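Local coordinates for protein alpha-L-rhamnosidase (Aspergillus terreus, PDB 6GSZ) that probably hydrolyses terminal non-reducing alpha-L-rhamnose residues from alpha-L-rhamnosides, as a calcium-binding glycoside hydrolase, at residues S34-R39 / P837-A842; L2-V7 / V25-D30. All blocks are in the same frame, centred on the assembly; numbering follows the deposited sequence.

Interaction 1: residues S34-R39 / P837-A842; sequences SDWEQR and PPNTRA
The carbonyl oxygen of Trp36 takes two donors, the backbone N of Asn839 at 3.0 Å and a water at 2.8 Å. That water gives its other proton to the carbonyl O of Thr840, 2.7 Å away, and so stitches the two backbones together a second time. Asn839 answers with its side chain. Its OD1 accepts the N-H of Gln38 at 2.9 Å in an almost straight bond (173° at the hydrogen), the donor standing 51° out of the amide plane. The ND2 of the same amide is held by Ser60 O and Ser62 OG, so both ends of the buried group are satisfied and its rotation is fixed. Pro837 to Thr840 form a type II beta turn. Pro838 suits the second position because its ring restricts phi, and Asn839 suits the third because asparagine tolerates a left-handed backbone. Thr840 OG1 braces the turn by bonding to Pro837 O at 2.7 Å. Trp36, its CG anti to the backbone N (chi1 -171°), reaches the turn with the benzo part of the indole; CE3 lies 3.8 Å from Pro838 CB, while NE1 is bonded to His91 O. Toward the surface, the backbone O of Asp35 ligates a calcium ion; its OD1 stays 4.2 Å from Arg841 NH1, too far for a salt bridge, and Arg841 pairs through NE with Asp855. Here the loop ahead of strand 38-46 meets the turn ahead of strand 841-845 mainly through neutral amide bonds beside an apolar patch, with charge attraction probably a lesser contribution.

Interaction 2: residues L2-V7 / V25-D30; sequences LSISQV and VSWRFD. With CA (calcium ion), chain T.
Ser3 and Asp30 form an antiparallel hydrogen-bonded pair, Ser3 N to Asp30 O at 2.9 Å and Asp30 N to Ser3 O at 2.8 Å, while the strands cross with their directions 133° apart. Further along, Ser5 N donates to Arg28 O, and Arg28 N to Gln6 O. Between the flanking pairs, Ile4 with Phe29 and Val7 with Trp27, Ser5 and Gln6 stand against the single residue Arg28 in a beta bulge, where Ser5 adopts a nearly helical backbone (psi -23°). The extra residue lets Ile4 and Val7, three positions apart, turn to the same face as Trp27 and Phe29. These apolar side chains suit a buried face: Ile4 CG2 packs 3.7 Å from Trp27 CB, and Ile4 CD1 comes 3.9 Å from Trp27 CD1. At one end Leu2 CD1 meets Phe29 CD1 at 4.0 Å; at the other, Val7 CG1 touches Val25 CG1, also at 4.0 Å. Facing them is strand 78-86, with Val82 against Ile4, Val7 and Trp27, so this two-stranded sheet packs on the five-stranded one as the halves of an immunoglobulin-like beta sandwich. The opposite face is polar. There the side chains of Gln6 and Arg28 run side by side in the same direction, their amide and guanidinium planes 29° apart, and Arg28 forms a salt bridge with Glu427. A water links Ser5 OG to Phe29 O. Asp30, its CG anti to the backbone N, carries its carboxylate out to a calcium ion, bound through OD1 at 2.3 Å, with three modelled waters as its other ligands.

Overall arrangement
From the N terminus, interaction 2 closes first: residues 2-7 turn back on 25-30 after 17 intervening residues, which include strand 15-18 of the five-stranded sheet. Interaction 1 opens just beyond, as the chain enters strand 38-46, and closes only after 797 residues, when 837-842 returns from the C-terminal domain. The two loops are in series, neither nested nor crossed, yet their centres lie only about 13 Å apart. Gln38 OE1 probably accepts a hydrogen bond from Trp27 NE1, and Pro838 leans on Phe29. The short-range contact thus builds one side of the N-terminal domain, beside which the long-range contact brings the C-terminal domain against the loop 34-37.

Interaction 1: residues S34-R39 / P837-A842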
ATOM      1  N   SER A  34     -30.779  12.403   9.039  1.00 22.50           N
ATOM      2  CA  SER A  34     -31.554  11.797   7.975  1.00 20.89           C
ATOM      3  C   SER A  34     -31.618  12.701   6.741  1.00 18.70           C
ATOM      4  O   SER A  34     -31.928  13.886   6.848  1.00 23.93           O
ATOM      5  CB  SER A  34     -32.967  11.492   8.443  1.00 24.28           C
ATOM      6  OG  SER A  34     -32.986  10.383   9.326  1.00 33.56           O
ATOM      7  N   ASP A  35     -31.388  12.097   5.571  1.00 18.40           N
ATOM      8  CA  ASP A  35     -31.589  12.724   4.250  1.00 18.04           C
ATOM      9  C   ASP A  35     -30.883  14.077   4.157  1.00 19.69           C
ATOM     10  O   ASP A  35     -31.394  15.035   3.577  1.00 21.96           O
ATOM     11  CB  ASP A  35     -33.080  12.923   3.959  1.00 20.82           C
ATOM     12  CG  ASP A  35     -33.805  11.640   3.699  1.00 31.47           C
ATOM     13  OD1 ASP A  35     -33.227  10.715   3.135  1.00 38.63           O
ATOM     14  OD2 ASP A  35     -34.986  11.616   4.025  1.00 48.40           O
ATOM     15  N   TRP A  36     -29.651  14.137   4.665  1.00 17.39           N
ATOM     16  CA  TRP A  36     -28.946  15.398   4.729  1.00 18.03           C
ATOM     17  C   TRP A  36     -28.026  15.564   3.516  1.00 14.83           C
ATOM     18  O   TRP A  36     -27.258  14.646   3.185  1.00 15.61           O
ATOM     19  CB  TRP A  36     -28.140  15.468   6.030  1.00 17.92           C
ATOM     20  CG  TRP A  36     -27.552  16.817   6.304  1.00 16.46           C
ATOM     21  CD1 TRP A  36     -28.102  17.813   7.050  1.00 18.42           C
ATOM     22  CD2 TRP A  36     -26.270  17.311   5.853  1.00 15.46           C
ATOM     23  NE1 TRP A  36     -27.278  18.901   7.078  1.00 17.39           N
ATOM     24  CE2 TRP A  36     -26.146  18.622   6.356  1.00 16.39           C
ATOM     25  CE3 TRP A  36     -25.224  16.794   5.064  1.00 14.25           C
ATOM     26  CZ2 TRP A  36     -25.030  19.416   6.095  1.00 15.28           C
ATOM     27  CZ3 TRP A  36     -24.116  17.578   4.833  1.00 15.86           C
ATOM     28  CH2 TRP A  36     -24.008  18.858   5.356  1.00 16.19           C
ATOM     29  N   GLU A  37     -28.071  16.756   2.924  1.00 15.29           N
ATOM     30  CA  GLU A  37     -27.171  17.156   1.861  1.00 16.36           C
ATOM     31  C   GLU A  37     -26.678  18.567   2.153  1.00 16.51           C
ATOM     32  O   GLU A  37     -27.383  19.378   2.750  1.00 17.89           O
ATOM     33  CB  GLU A  37     -27.868  17.091   0.496  1.00 23.63           C
ATOM     34  CG  GLU A  37     -28.136  15.667   0.056  1.00 28.67           C
ATOM     35  CD  GLU A  37     -28.822  15.461  -1.283  1.00 36.15           C
ATOM     36  OE1 GLU A  37     -29.981  15.912  -1.431  1.00 43.48           O
ATOM     37  OE2 GLU A  37     -28.202  14.831  -2.170  1.00 44.57           O
ATOM     38  N   GLN A  38     -25.446  18.851   1.735  1.00 14.32           N
ATOM     39  CA  GLN A  38     -24.872  20.165   1.927  1.00 13.71           C
ATOM     40  C   GLN A  38     -25.356  21.141   0.838  1.00 13.55           C
ATOM     41  O   GLN A  38     -25.400  20.783  -0.338  1.00 13.58           O
ATOM     42  CB  GLN A  38     -23.342  20.001   1.822  1.00 12.68           C
ATOM     43  CG  GLN A  38     -22.564  21.306   2.010  1.00 12.85           C
ATOM     44  CD  GLN A  38     -21.091  21.070   1.868  1.00 11.96           C
ATOM     45  OE1 GLN A  38     -20.446  20.583   2.812  1.00 13.46           O
ATOM     46  NE2 GLN A  38     -20.573  21.456   0.699  1.00 13.25           N
ATOM     47  N   ARG A  39     -25.668  22.390   1.233  1.00 13.47           N
ATOM     48  CA  ARG A  39     -25.892  23.428   0.257  0.60 15.20           C
ATOM     49  C   ARG A  39     -24.752  24.449   0.183  1.00 13.96           C
ATOM     50  O   ARG A  39     -24.603  25.105  -0.855  1.00 13.83           O
ATOM     51  CB  ARG A  39     -27.230  24.128   0.466  0.60 17.77           C
ATOM     52  CG  ARG A  39     -27.330  24.917   1.758  0.60 18.83           C
ATOM     53  CD  ARG A  39     -28.634  25.726   1.801  0.60 23.08           C
ATOM     54  NE  ARG A  39     -28.878  26.456   0.558  0.60 26.69           N
ATOM     55  CZ  ARG A  39     -29.785  26.139  -0.386  0.60 28.64           C
ATOM     56  NH1 ARG A  39     -30.642  25.128  -0.237  0.60 26.69           N
ATOM     57  NH2 ARG A  39     -29.818  26.860  -1.494  0.60 29.64           N
ATOM     58  N   PRO A 837     -23.817   7.740   4.921  1.00 14.54           N
ATOM     59  CA  PRO A 837     -23.296   8.961   5.506  1.00 12.51           C
ATOM     60  C   PRO A 837     -23.912  10.244   4.973  1.00 13.22           C
ATOM     61  O   PRO A 837     -24.456  10.295   3.844  1.00 14.02           O
ATOM     62  CB  PRO A 837     -21.779   8.882   5.211  1.00 13.59           C
ATOM     63  CG  PRO A 837     -21.688   7.996   3.979  1.00 14.15           C
ATOM     64  CD  PRO A 837     -22.866   7.052   4.039  1.00 14.43           C
ATOM     65  N   PRO A 838     -23.800  11.327   5.783  1.00 12.60           N
ATOM     66  CA  PRO A 838     -24.233  12.645   5.354  1.00 13.24           C
ATOM     67  C   PRO A 838     -23.668  12.961   3.963  1.00 13.51           C
ATOM     68  O   PRO A 838     -22.506  12.693   3.666  1.00 13.59           O
ATOM     69  CB  PRO A 838     -23.715  13.584   6.456  1.00 14.62           C
ATOM     70  CG  PRO A 838     -23.616  12.697   7.672  1.00 14.97           C
ATOM     71  CD  PRO A 838     -23.195  11.355   7.131  1.00 15.37           C
ATOM     72  N   ASN A 839     -24.469  13.647   3.154  1.00 13.81           N
ATOM     73  CA  ASN A 839     -24.101  14.168   1.834  1.00 12.09           C
ATOM     74  C   ASN A 839     -24.031  13.079   0.758  1.00 13.03           C
ATOM     75  O   ASN A 839     -23.543  13.363  -0.352  1.00 15.88           O
ATOM     76  CB  ASN A 839     -22.802  14.987   1.884  1.00 13.12           C
ATOM     77  CG  ASN A 839     -22.856  16.179   0.949  1.00 12.17           C
ATOM     78  OD1 ASN A 839     -23.962  16.643   0.591  1.00 13.63           O
ATOM     79  ND2 ASN A 839     -21.710  16.714   0.549  1.00 14.23           N
ATOM     80  N   THR A 840     -24.482  11.854   1.080  1.00 13.04           N
ATOM     81  CA  THR A 840     -24.531  10.766   0.096  1.00 13.42           C
ATOM     82  C   THR A 840     -25.969  10.241  -0.024  1.00 13.45           C
ATOM     83  O   THR A 840     -26.816  10.515   0.836  1.00 14.18           O
ATOM     84  CB  THR A 840     -23.568   9.627   0.453  1.00 12.65           C
ATOM     85  OG1 THR A 840     -24.062   8.856   1.565  1.00 13.96           O
ATOM     86  CG2 THR A 840     -22.170  10.141   0.735  1.00 14.45           C
ATOM     87  N   ARG A 841     -26.153   9.392  -1.037  1.00 13.25           N
ATOM     88  CA  ARG A 841     -27.396   8.655  -1.225  1.00 13.65           C
ATOM     89  C   ARG A 841     -27.035   7.227  -1.615  1.00 13.96           C
ATOM     90  O   ARG A 841     -25.904   6.969  -2.096  1.00 14.97           O
ATOM     91  CB  ARG A 841     -28.344   9.266  -2.257  1.00 15.19           C
ATOM     92  CG  ARG A 841     -28.835  10.661  -1.904  1.00 16.68           C
ATOM     93  CD  ARG A 841     -29.914  11.174  -2.807  1.00 20.18           C
ATOM     94  NE  ARG A 841     -31.126  10.344  -2.802  1.00 23.29           N
ATOM     95  CZ  ARG A 841     -32.076  10.385  -1.852  1.00 20.99           C
ATOM     96  NH1 ARG A 841     -31.997  11.232  -0.834  1.00 23.23           N
ATOM     97  NH2 ARG A 841     -33.149   9.620  -1.957  1.00 27.82           N
ATOM     98  N   ALA A 842     -27.941   6.295  -1.358  1.00 15.69           N
ATOM     99  CA  ALA A 842     -27.709   4.915  -1.686  1.00 15.06           C
ATOM    100  C   ALA A 842     -28.934   4.316  -2.394  1.00 14.11           C
ATOM    101  O   ALA A 842     -30.064   4.805  -2.272  1.00 16.80           O
ATOM    102  CB  ALA A 842     -27.390   4.137  -0.437  1.00 16.28           C
TER
HETATM  103  O   HOH W   1     -28.360  12.347   2.049  1.00 16.26           O
HETATM  104  O   HOH W   2     -26.102  13.346  -2.125  1.00 34.05           O

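Interaction 2: residues L2-V7 / V25-D30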
ATOM      1  N   LEU A   2     -24.861  16.044  13.752  1.00 27.68           N
ATOM      2  CA  LEU A   2     -23.984  16.299  12.603  1.00 22.22           C
ATOM      3  C   LEU A   2     -22.772  17.170  12.942  1.00 20.09           C
ATOM      4  O   LEU A   2     -22.899  18.311  13.389  1.00 23.25           O
ATOM      5  CB  LEU A   2     -24.772  16.991  11.499  1.00 24.13           C
ATOM      6  CG  LEU A   2     -23.981  17.221  10.214  1.00 25.27           C
ATOM      7  CD1 LEU A   2     -23.579  15.904   9.577  1.00 27.12           C
ATOM      8  CD2 LEU A   2     -24.789  18.064   9.259  1.00 32.19           C
ATOM      9  N   SER A   3     -21.583  16.657  12.602  1.00 17.37           N
ATOM     10  CA  SER A   3     -20.348  17.407  12.764  1.00 18.34           C
ATOM     11  C   SER A   3     -19.349  17.039  11.668  1.00 16.22           C
ATOM     12  O   SER A   3     -19.504  16.012  10.974  1.00 16.84           O
ATOM     13  CB  SER A   3     -19.715  17.189  14.123  1.00 21.85           C
ATOM     14  OG  SER A   3     -19.260  15.856  14.276  1.00 25.59           O
ATOM     15  N   ILE A   4     -18.298  17.844  11.582  1.00 16.95           N
ATOM     16  CA  ILE A   4     -17.152  17.530  10.718  1.00 16.52           C
ATOM     17  C   ILE A   4     -16.089  16.810  11.559  1.00 17.30           C
ATOM     18  O   ILE A   4     -15.645  17.348  12.571  1.00 19.14           O
ATOM     19  CB  ILE A   4     -16.586  18.792  10.037  1.00 16.59           C
ATOM     20  CG1 ILE A   4     -17.578  19.304   8.984  1.00 18.51           C
ATOM     21  CG2 ILE A   4     -15.219  18.509   9.428  1.00 16.76           C
ATOM     22  CD1 ILE A   4     -17.246  20.663   8.412  1.00 21.03           C
ATOM     23  N   SER A   5     -15.726  15.598  11.122  1.00 16.89           N
ATOM     24  CA  SER A   5     -14.812  14.742  11.860  1.00 19.37           C
ATOM     25  C   SER A   5     -13.361  14.896  11.411  1.00 18.13           C
ATOM     26  O   SER A   5     -12.490  14.520  12.174  1.00 23.62           O
ATOM     27  CB  SER A   5     -15.203  13.304  11.767  1.00 22.80           C
ATOM     28  OG  SER A   5     -15.308  12.892  10.425  1.00 26.79           O
ATOM     29  N   GLN A   6     -13.118  15.359  10.180  1.00 17.70           N
ATOM     30  CA  GLN A   6     -11.761  15.360   9.618  1.00 16.41           C
ATOM     31  C   GLN A   6     -11.764  16.436   8.549  1.00 14.91           C
ATOM     32  O   GLN A   6     -12.719  16.514   7.786  1.00 18.14           O
ATOM     33  CB  GLN A   6     -11.420  14.011   8.936  1.00 19.38           C
ATOM     34  CG  GLN A   6     -10.038  13.988   8.270  1.00 21.21           C
ATOM     35  CD  GLN A   6      -9.709  12.816   7.365  1.00 25.74           C
ATOM     36  OE1 GLN A   6      -8.851  11.989   7.691  1.00 39.41           O
ATOM     37  NE2 GLN A   6     -10.328  12.758   6.192  1.00 21.43           N
ATOM     38  N   VAL A   7     -10.735  17.265   8.542  1.00 14.04           N
ATOM     39  CA  VAL A   7     -10.444  18.205   7.483  1.00 13.53           C
ATOM     40  C   VAL A   7      -9.062  17.840   6.959  1.00 14.66           C
ATOM     41  O   VAL A   7      -8.100  17.766   7.770  1.00 16.28           O
ATOM     42  CB  VAL A   7     -10.487  19.671   7.951  1.00 13.70           C
ATOM     43  CG1 VAL A   7     -10.088  20.587   6.825  1.00 13.75           C
ATOM     44  CG2 VAL A   7     -11.884  20.034   8.436  1.00 15.41           C
ATOM     45  N   VAL A  25      -9.269  20.808  -0.464  1.00 10.31           N
ATOM     46  CA  VAL A  25      -9.756  20.609   0.879  1.00 11.14           C
ATOM     47  C   VAL A  25     -10.914  19.616   0.837  1.00 10.68           C
ATOM     48  O   VAL A  25     -11.783  19.698  -0.026  1.00 11.61           O
ATOM     49  CB  VAL A  25     -10.185  21.945   1.529  1.00 12.09           C
ATOM     50  CG1 VAL A  25     -10.494  21.754   3.001  1.00 12.60           C
ATOM     51  CG2 VAL A  25      -9.129  23.027   1.298  1.00 13.18           C
ATOM     52  N   SER A  26     -10.975  18.749   1.829  1.00 10.64           N
ATOM     53  CA  SER A  26     -12.060  17.779   2.014  1.00 11.01           C
ATOM     54  C   SER A  26     -12.459  17.716   3.487  1.00 11.67           C
ATOM     55  O   SER A  26     -11.616  17.899   4.353  1.00 13.27           O
ATOM     56  CB  SER A  26     -11.663  16.386   1.576  1.00 11.30           C
ATOM     57  OG  SER A  26     -11.194  16.347   0.246  1.00 11.95           O
ATOM     58  N   TRP A  27     -13.730  17.447   3.757  1.00 12.38           N
ATOM     59  CA  TRP A  27     -14.142  17.209   5.119  1.00 13.79           C
ATOM     60  C   TRP A  27     -15.050  15.999   5.163  1.00 14.43           C
ATOM     61  O   TRP A  27     -15.981  15.891   4.361  1.00 17.81           O
ATOM     62  CB  TRP A  27     -14.799  18.454   5.732  1.00 13.45           C
ATOM     63  CG  TRP A  27     -15.809  19.137   4.852  1.00 12.84           C
ATOM     64  CD1 TRP A  27     -17.178  19.052   4.893  1.00 13.90           C
ATOM     65  CD2 TRP A  27     -15.503  20.146   3.890  1.00 12.38           C
ATOM     66  NE1 TRP A  27     -17.702  19.900   3.967  1.00 14.66           N
ATOM     67  CE2 TRP A  27     -16.726  20.596   3.344  1.00 12.35           C
ATOM     68  CE3 TRP A  27     -14.297  20.713   3.435  1.00 13.61           C
ATOM     69  CZ2 TRP A  27     -16.766  21.569   2.366  1.00 13.82           C
ATOM     70  CZ3 TRP A  27     -14.335  21.684   2.465  1.00 13.14           C
ATOM     71  CH2 TRP A  27     -15.569  22.110   1.932  1.00 13.07           C
ATOM     72  N   ARG A  28     -14.860  15.170   6.164  1.00 13.68           N
ATOM     73  CA  ARG A  28     -15.721  14.042   6.426  0.50 15.45           C
ATOM     74  C   ARG A  28     -16.720  14.401   7.536  1.00 15.49           C
ATOM     75  O   ARG A  28     -16.404  15.152   8.439  1.00 17.06           O
ATOM     76  CB  ARG A  28     -14.768  12.904   6.771  0.50 17.13           C
ATOM     77  CG  ARG A  28     -15.389  11.526   6.783  0.50 18.90           C
ATOM     78  CD  ARG A  28     -14.234  10.558   6.936  0.50 23.34           C
ATOM     79  NE  ARG A  28     -13.732  10.102   5.645  0.50 24.56           N
ATOM     80  CZ  ARG A  28     -12.570   9.514   5.439  0.50 26.92           C
ATOM     81  NH1 ARG A  28     -12.440   8.720   4.388  0.50 20.82           N
ATOM     82  NH2 ARG A  28     -11.554   9.730   6.259  0.50 30.29           N
ATOM     83  N   PHE A  29     -17.922  13.832   7.454  1.00 14.57           N
ATOM     84  CA  PHE A  29     -18.985  14.080   8.392  1.00 14.76           C
ATOM     85  C   PHE A  29     -19.142  12.923   9.369  1.00 17.65           C
ATOM     86  O   PHE A  29     -18.844  11.745   9.045  1.00 20.89           O
ATOM     87  CB  PHE A  29     -20.297  14.245   7.631  1.00 14.97           C
ATOM     88  CG  PHE A  29     -20.338  15.401   6.670  1.00 13.74           C
ATOM     89  CD1 PHE A  29     -20.514  16.707   7.116  1.00 14.42           C
ATOM     90  CD2 PHE A  29     -20.166  15.185   5.313  1.00 13.35           C
ATOM     91  CE1 PHE A  29     -20.599  17.756   6.218  1.00 14.19           C
ATOM     92  CE2 PHE A  29     -20.186  16.247   4.428  1.00 14.25           C
ATOM     93  CZ  PHE A  29     -20.434  17.525   4.874  1.00 14.84           C
ATOM     94  N   ASP A  30     -19.664  13.257  10.549  1.00 18.78           N
ATOM     95  CA  ASP A  30     -20.097  12.269  11.552  1.00 19.84           C
ATOM     96  C   ASP A  30     -21.512  12.675  11.984  1.00 21.42           C
ATOM     97  O   ASP A  30     -21.809  13.821  12.136  1.00 24.59           O
ATOM     98  CB  ASP A  30     -19.096  12.196  12.710  1.00 22.65           C
ATOM     99  CG  ASP A  30     -19.302  11.105  13.741  1.00 34.89           C
ATOM    100  OD1 ASP A  30     -20.190  10.219  13.574  1.00 45.48           O
ATOM    101  OD2 ASP A  30     -18.549  11.142  14.714  1.00 52.88           O
TER
HETATM  102 CA    CA T 938     -20.768   7.957  13.638  0.50 45.80          CA
HETATM  103  O   HOH W   3     -21.406  14.273  15.433  1.00 39.66           O
HETATM  104  O   HOH W   4     -16.346  10.462   9.760  1.00 39.43           O
HETATM  105  O   HOH W   5     -19.614   7.909  12.066  1.00 61.63           O
HETATM  106  O   HOH W   6     -22.827   8.639  12.976  1.00 44.85           O
HETATM  107  O   HOH W   7     -20.949   5.679  12.425  1.00 37.01           O